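Local coordinates for protein phosphatidylserine synthase (Haemophilus influenzae, PDB 3HSI) that belongs to the phospholipase D superfamily, with two regions related to that family in one chain, at residues E37-T40 with Q41-L45; E68-D71 with E72-V76. All blocks are in the same frame, centred on the assembly; numbering follows the deposited sequence.

Contact 1 of 2, residues E37-T40 with Q41-L45; sequences EFKT and QIIEL
Two successive turns of helix 35-48 meet here, and F38 and I42, one turn apart, carry the apolar side. The helix packs against a mixed beta-sheet in a phospholipase D-type fold. CD1 of I42 sits over one face of the F38 ring, 3.7 Å from the ring centroid and 14° off the normal. This is a CH-pi contact, displaced slightly toward the rim, and the nearest ring atom is CZ of F38, 3.6 Å from CD1 of I42. The F38 side chain leaves anti to its own nitrogen (chi1 177°), and this swings the ring forward to I42, one turn on, although the CB bond itself points away. Y175 stacks on the same ring, and L153 of strand 151-155 touches both F38 and I42.

K39 and I43 run side by side on the next face. The extended lysine chain brings its CE to 4.0 Å from CD1 of I43. Its ammonium group goes on to E68 and Q166.

The backbone bonds are regular i to i+4 helix bonds. N of I42 meets O of F38 at 2.9 Å, and N of Q41 meets O of E37 at 2.8 Å. On the outer face Q41 bends at chi2 (-43°). Its NE2 makes a weak hydrogen bond to OE1 of E44, 3.2 Å long, while its OE1 accepts from K177.

The chemistry divides the helix. Methyl-on-ring packing faces the sheet, where F38 and I42 are buried. Lysine methylenes lie against I43 while the charge is paired outside the helix, and the glutamine-glutamate bond is a minor addition on the more exposed side.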
ATOM      1  N   GLU C  37       6.440 -34.335  13.577  1.00 22.91           N
ATOM      2  CA  GLU C  37       6.746 -33.995  14.982  1.00 23.41           C
ATOM      3  C   GLU C  37       5.918 -32.808  15.495  1.00 22.35           C
ATOM      4  O   GLU C  37       5.409 -32.813  16.619  1.00 21.82           O
ATOM      5  CB  GLU C  37       8.241 -33.666  15.166  1.00 23.96           C
ATOM      6  CG  GLU C  37       9.138 -34.867  15.175  1.00 30.38           C
ATOM      7  CD  GLU C  37      10.611 -34.564  15.495  1.00 36.60           C
ATOM      8  OE1 GLU C  37      10.966 -33.470  16.029  1.00 35.24           O
ATOM      9  OE2 GLU C  37      11.423 -35.473  15.207  1.00 41.17           O
ATOM     10  N   PHE C  38       5.799 -31.788  14.660  1.00 21.24           N
ATOM     11  CA  PHE C  38       5.023 -30.609  14.981  1.00 21.73           C
ATOM     12  C   PHE C  38       3.556 -30.960  15.280  1.00 21.81           C
ATOM     13  O   PHE C  38       3.007 -30.551  16.304  1.00 21.58           O
ATOM     14  CB  PHE C  38       5.136 -29.621  13.788  1.00 22.48           C
ATOM     15  CG  PHE C  38       4.322 -28.352  13.939  1.00 23.75           C
ATOM     16  CD1 PHE C  38       4.455 -27.535  15.084  1.00 25.33           C
ATOM     17  CD2 PHE C  38       3.479 -27.946  12.922  1.00 23.01           C
ATOM     18  CE1 PHE C  38       3.705 -26.322  15.207  1.00 26.73           C
ATOM     19  CE2 PHE C  38       2.720 -26.767  13.028  1.00 24.26           C
ATOM     20  CZ  PHE C  38       2.833 -25.943  14.163  1.00 23.43           C
ATOM     21  N   LYS C  39       2.921 -31.707  14.373  1.00 21.93           N
ATOM     22  CA  LYS C  39       1.603 -32.247  14.620  1.00 21.87           C
ATOM     23  C   LYS C  39       1.546 -33.029  15.942  1.00 22.07           C
ATOM     24  O   LYS C  39       0.644 -32.857  16.744  1.00 22.16           O
ATOM     25  CB  LYS C  39       1.170 -33.162  13.486  1.00 21.73           C
ATOM     26  CG  LYS C  39      -0.251 -33.680  13.713  1.00 21.87           C
ATOM     27  CD  LYS C  39      -0.744 -34.577  12.615  1.00 24.59           C
ATOM     28  CE  LYS C  39      -2.080 -35.133  12.980  1.00 24.63           C
ATOM     29  NZ  LYS C  39      -2.502 -36.171  11.992  1.00 25.80           N
ATOM     30  N   THR C  40       2.512 -33.899  16.170  1.00 22.60           N
ATOM     31  CA  THR C  40       2.503 -34.674  17.408  1.00 23.27           C
ATOM     32  C   THR C  40       2.598 -33.786  18.658  1.00 23.37           C
ATOM     33  O   THR C  40       1.865 -33.994  19.619  1.00 23.75           O
ATOM     34  CB  THR C  40       3.625 -35.678  17.354  1.00 23.48           C
ATOM     35  OG1 THR C  40       3.512 -36.364  16.100  1.00 25.54           O
ATOM     36  CG2 THR C  40       3.512 -36.698  18.514  1.00 22.17           C
ATOM     37  N   GLN C  41       3.492 -32.797  18.626  1.00 23.13           N
ATOM     38  CA  GLN C  41       3.624 -31.847  19.726  1.00 24.03           C
ATOM     39  C   GLN C  41       2.348 -31.042  20.002  1.00 22.87           C
ATOM     40  O   GLN C  41       1.905 -30.985  21.139  1.00 22.99           O
ATOM     41  CB  GLN C  41       4.841 -30.915  19.551  1.00 23.63           C
ATOM     42  CG  GLN C  41       6.155 -31.518  20.023  1.00 27.56           C
ATOM     43  CD  GLN C  41       6.042 -32.262  21.346  1.00 30.83           C
ATOM     44  OE1 GLN C  41       5.597 -31.716  22.345  1.00 32.81           O
ATOM     45  NE2 GLN C  41       6.423 -33.525  21.342  1.00 33.11           N
ATOM     46  N   ILE C  42       1.744 -30.469  18.968  1.00 23.20           N
ATOM     47  CA  ILE C  42       0.447 -29.782  19.112  1.00 23.27           C
ATOM     48  C   ILE C  42      -0.533 -30.671  19.889  1.00 23.77           C
ATOM     49  O   ILE C  42      -1.042 -30.271  20.917  1.00 23.56           O
ATOM     50  CB  ILE C  42      -0.175 -29.370  17.756  1.00 23.61           C
ATOM     51  CG1 ILE C  42       0.680 -28.308  17.079  1.00 21.54           C
ATOM     52  CG2 ILE C  42      -1.616 -28.826  17.944  1.00 21.91           C
ATOM     53  CD1 ILE C  42       0.382 -28.210  15.601  1.00 21.48           C
ATOM     54  N   ILE C  43      -0.755 -31.880  19.409  1.00 24.08           N
ATOM     55  CA  ILE C  43      -1.670 -32.800  20.055  1.00 24.74           C
ATOM     56  C   ILE C  43      -1.345 -33.085  21.535  1.00 25.04           C
ATOM     57  O   ILE C  43      -2.217 -32.981  22.395  1.00 24.55           O
ATOM     58  CB  ILE C  43      -1.797 -34.100  19.265  1.00 25.11           C
ATOM     59  CG1 ILE C  43      -2.422 -33.787  17.900  1.00 25.29           C
ATOM     60  CG2 ILE C  43      -2.643 -35.128  20.062  1.00 23.91           C
ATOM     61  CD1 ILE C  43      -2.546 -35.001  16.956  1.00 26.21           C
ATOM     62  N   GLU C  44      -0.084 -33.383  21.820  1.00 25.05           N
ATOM     63  CA  GLU C  44       0.368 -33.691  23.176  1.00 25.30           C
ATOM     64  C   GLU C  44       0.197 -32.483  24.131  1.00 24.67           C
ATOM     65  O   GLU C  44      -0.194 -32.621  25.326  1.00 22.94           O
ATOM     66  CB  GLU C  44       1.843 -34.068  23.088  1.00 26.49           C
ATOM     67  CG  GLU C  44       2.374 -34.776  24.279  1.00 31.98           C
ATOM     68  CD  GLU C  44       3.787 -35.305  24.063  1.00 37.82           C
ATOM     69  OE1 GLU C  44       4.288 -35.252  22.916  1.00 41.48           O
ATOM     70  OE2 GLU C  44       4.397 -35.780  25.048  1.00 39.82           O
ATOM     71  N   LEU C  45       0.489 -31.306  23.598  1.00 22.74           N
ATOM     72  CA  LEU C  45       0.374 -30.071  24.358  1.00 23.04           C
ATOM     73  C   LEU C  45      -1.092 -29.706  24.654  1.00 23.31           C
ATOM     74  O   LEU C  45      -1.406 -29.252  25.779  1.00 23.59           O
ATOM     75  CB  LEU C  45       1.095 -28.912  23.640  1.00 22.89           C
ATOM     76  CG  LEU C  45       2.621 -29.006  23.771  1.00 23.55           C
ATOM     77  CD1 LEU C  45       3.258 -27.879  22.987  1.00 22.66           C
ATOM     78  CD2 LEU C  45       3.080 -29.030  25.266  1.00 18.66           C
TER

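Contact 2 of 2, residues E68-D71 with E72-V76; sequences EILD and EIYRV
L70 and Y74 pack one turn apart on helix 64-79, a local i to i+4 contact in the connecting helix of a beta-alpha-beta unit formed with strands 52-56 and 84-90. The two side chains lie alongside each other and point the same way. CG of L70 stands anti to the backbone nitrogen (chi1 -171°), which carries its branch up beside the tyrosine. CD1 of L70 is 3.6 Å from CE2 of Y74, and CG of L70 is equally near that atom. Y118 stacks with the Y74 ring, while W110 and Q114 of helix 107-118 touch L70.

The helix bonds hold the two turns together. N of Y74 donates to O of L70 at 3.0 Å, and N of I73 donates to O of I69 at 3.1 Å.

E68 and E72 lie on another face. OE2 of E68 and OE2 of E72 stay 5.3 Å apart. Each glutamate has a cationic partner, K39 for E68 and R47 for E72, which would ease any repulsion between them. Chi1 of -65° places CG of E72 3.4 Å from O of E68. At the tyrosine, O of L70 meets the ring edge in plane, 3.2 Å from CD2 of Y74.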
ATOM      1  N   GLU C  68      -8.953 -32.664  13.154  1.00 22.94           N
ATOM      2  CA  GLU C  68      -8.303 -33.460  14.187  1.00 23.54           C
ATOM      3  C   GLU C  68      -7.815 -32.537  15.307  1.00 23.50           C
ATOM      4  O   GLU C  68      -8.028 -32.824  16.490  1.00 23.79           O
ATOM      5  CB  GLU C  68      -7.138 -34.230  13.602  1.00 24.24           C
ATOM      6  CG  GLU C  68      -6.619 -35.321  14.529  1.00 27.54           C
ATOM      7  CD  GLU C  68      -5.478 -36.126  13.931  1.00 32.36           C
ATOM      8  OE1 GLU C  68      -5.225 -36.032  12.701  1.00 32.33           O
ATOM      9  OE2 GLU C  68      -4.826 -36.863  14.711  1.00 36.04           O
ATOM     10  N   ILE C  69      -7.230 -31.402  14.952  1.00 22.81           N
ATOM     11  CA  ILE C  69      -6.733 -30.503  15.997  1.00 24.12           C
ATOM     12  C   ILE C  69      -7.883 -29.893  16.779  1.00 24.33           C
ATOM     13  O   ILE C  69      -7.847 -29.883  18.019  1.00 25.41           O
ATOM     14  CB  ILE C  69      -5.754 -29.414  15.481  1.00 23.73           C
ATOM     15  CG1 ILE C  69      -4.547 -30.040  14.763  1.00 23.69           C
ATOM     16  CG2 ILE C  69      -5.277 -28.526  16.632  1.00 24.05           C
ATOM     17  CD1 ILE C  69      -3.931 -31.266  15.470  1.00 22.89           C
ATOM     18  N   LEU C  70      -8.914 -29.424  16.075  1.00 24.37           N
ATOM     19  CA  LEU C  70     -10.058 -28.795  16.750  1.00 23.76           C
ATOM     20  C   LEU C  70     -10.801 -29.790  17.636  1.00 23.33           C
ATOM     21  O   LEU C  70     -11.266 -29.429  18.720  1.00 22.41           O
ATOM     22  CB  LEU C  70     -10.990 -28.145  15.745  1.00 24.21           C
ATOM     23  CG  LEU C  70     -12.110 -27.268  16.303  1.00 25.80           C
ATOM     24  CD1 LEU C  70     -11.534 -26.245  17.290  1.00 28.55           C
ATOM     25  CD2 LEU C  70     -12.877 -26.572  15.178  1.00 25.26           C
ATOM     26  N   ASP C  71     -10.891 -31.040  17.182  1.00 23.64           N
ATOM     27  CA  ASP C  71     -11.412 -32.143  18.006  1.00 23.97           C
ATOM     28  C   ASP C  71     -10.669 -32.334  19.323  1.00 23.87           C
ATOM     29  O   ASP C  71     -11.305 -32.596  20.348  1.00 23.39           O
ATOM     30  CB  ASP C  71     -11.371 -33.457  17.249  1.00 24.47           C
ATOM     31  CG  ASP C  71     -12.456 -33.556  16.224  1.00 27.25           C
ATOM     32  OD1 ASP C  71     -13.460 -32.816  16.350  1.00 30.76           O
ATOM     33  OD2 ASP C  71     -12.305 -34.356  15.282  1.00 31.17           O
ATOM     34  N   GLU C  72      -9.335 -32.241  19.279  1.00 23.56           N
ATOM     35  CA  GLU C  72      -8.517 -32.289  20.492  1.00 23.85           C
ATOM     36  C   GLU C  72      -8.858 -31.158  21.460  1.00 23.23           C
ATOM     37  O   GLU C  72      -8.954 -31.397  22.670  1.00 22.29           O
ATOM     38  CB  GLU C  72      -7.013 -32.300  20.196  1.00 23.94           C
ATOM     39  CG  GLU C  72      -6.503 -33.542  19.454  1.00 26.78           C
ATOM     40  CD  GLU C  72      -6.594 -34.821  20.247  1.00 29.74           C
ATOM     41  OE1 GLU C  72      -6.700 -34.801  21.498  1.00 31.14           O
ATOM     42  OE2 GLU C  72      -6.577 -35.883  19.594  1.00 34.23           O
ATOM     43  N   ILE C  73      -9.064 -29.950  20.921  1.00 23.41           N
ATOM     44  CA  ILE C  73      -9.422 -28.772  21.721  1.00 23.68           C
ATOM     45  C   ILE C  73     -10.735 -28.995  22.457  1.00 24.23           C
ATOM     46  O   ILE C  73     -10.820 -28.775  23.657  1.00 23.73           O
ATOM     47  CB  ILE C  73      -9.608 -27.494  20.842  1.00 24.35           C
ATOM     48  CG1 ILE C  73      -8.308 -27.131  20.128  1.00 24.11           C
ATOM     49  CG2 ILE C  73     -10.138 -26.293  21.700  1.00 24.22           C
ATOM     50  CD1 ILE C  73      -7.284 -26.472  20.996  1.00 23.84           C
ATOM     51  N   TYR C  74     -11.763 -29.421  21.717  1.00 24.95           N
ATOM     52  CA  TYR C  74     -13.106 -29.570  22.263  1.00 25.47           C
ATOM     53  C   TYR C  74     -13.090 -30.657  23.321  1.00 26.15           C
ATOM     54  O   TYR C  74     -13.775 -30.558  24.322  1.00 25.37           O
ATOM     55  CB  TYR C  74     -14.121 -29.894  21.158  1.00 26.33           C
ATOM     56  CG  TYR C  74     -14.709 -28.658  20.517  1.00 27.53           C
ATOM     57  CD1 TYR C  74     -15.837 -28.038  21.070  1.00 28.00           C
ATOM     58  CD2 TYR C  74     -14.164 -28.124  19.364  1.00 28.61           C
ATOM     59  CE1 TYR C  74     -16.390 -26.898  20.503  1.00 29.28           C
ATOM     60  CE2 TYR C  74     -14.705 -26.971  18.789  1.00 32.54           C
ATOM     61  CZ  TYR C  74     -15.824 -26.372  19.364  1.00 31.52           C
ATOM     62  OH  TYR C  74     -16.363 -25.249  18.812  1.00 32.86           O
ATOM     63  N   ARG C  75     -12.281 -31.687  23.099  1.00 26.47           N
ATOM     64  CA  ARG C  75     -12.176 -32.752  24.071  1.00 28.19           C
ATOM     65  C   ARG C  75     -11.610 -32.230  25.404  1.00 28.00           C
ATOM     66  O   ARG C  75     -12.183 -32.524  26.457  1.00 28.02           O
ATOM     67  CB  ARG C  75     -11.370 -33.919  23.495  1.00 28.46           C
ATOM     68  CG  ARG C  75     -11.092 -35.061  24.454  1.00 33.79           C
ATOM     69  CD  ARG C  75     -10.155 -36.062  23.762  1.00 42.86           C
ATOM     70  NE  ARG C  75      -9.446 -37.004  24.646  1.00 47.87           N
ATOM     71  CZ  ARG C  75      -8.424 -36.697  25.452  1.00 50.82           C
ATOM     72  NH1 ARG C  75      -7.983 -35.437  25.570  1.00 51.06           N
ATOM     73  NH2 ARG C  75      -7.856 -37.660  26.176  1.00 52.30           N
ATOM     74  N   VAL C  76     -10.526 -31.443  25.371  1.00 27.77           N
ATOM     75  CA  VAL C  76      -9.937 -30.964  26.626  1.00 28.35           C
ATOM     76  C   VAL C  76     -10.834 -29.938  27.287  1.00 29.49           C
ATOM     77  O   VAL C  76     -10.933 -29.895  28.522  1.00 28.96           O
ATOM     78  CB  VAL C  76      -8.481 -30.417  26.515  1.00 28.03           C
ATOM     79  CG1 VAL C  76      -7.551 -31.550  26.304  1.00 29.22           C
ATOM     80  CG2 VAL C  76      -8.337 -29.336  25.435  1.00 25.49           C
TER

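Overall arrangement
Contacts 1 and 2 lie on neighbouring helices, 35-48 and 64-79, with their centres about 12 Å apart. They touch directly. NZ of K39 forms a salt bridge to OE1 of E68 at 2.8 Å, and Q166 bonds to both residues. Beside it, CD1 of I43 packs 3.7 Å from OE2 of E68. Farther in, CG1 of I43 is 3.8 Å from CD1 of I69, and CG2 of I42 is 3.9 Å from CG2 of I69. The interface therefore pairs an ionic bridge with an isoleucine cluster. F38 and I42 touch L153, and F38 also F146, packing contact 1 on the phospholipase D active site motif region (137-163). Contact 2 turns L70 and Y74 toward helix 107-118.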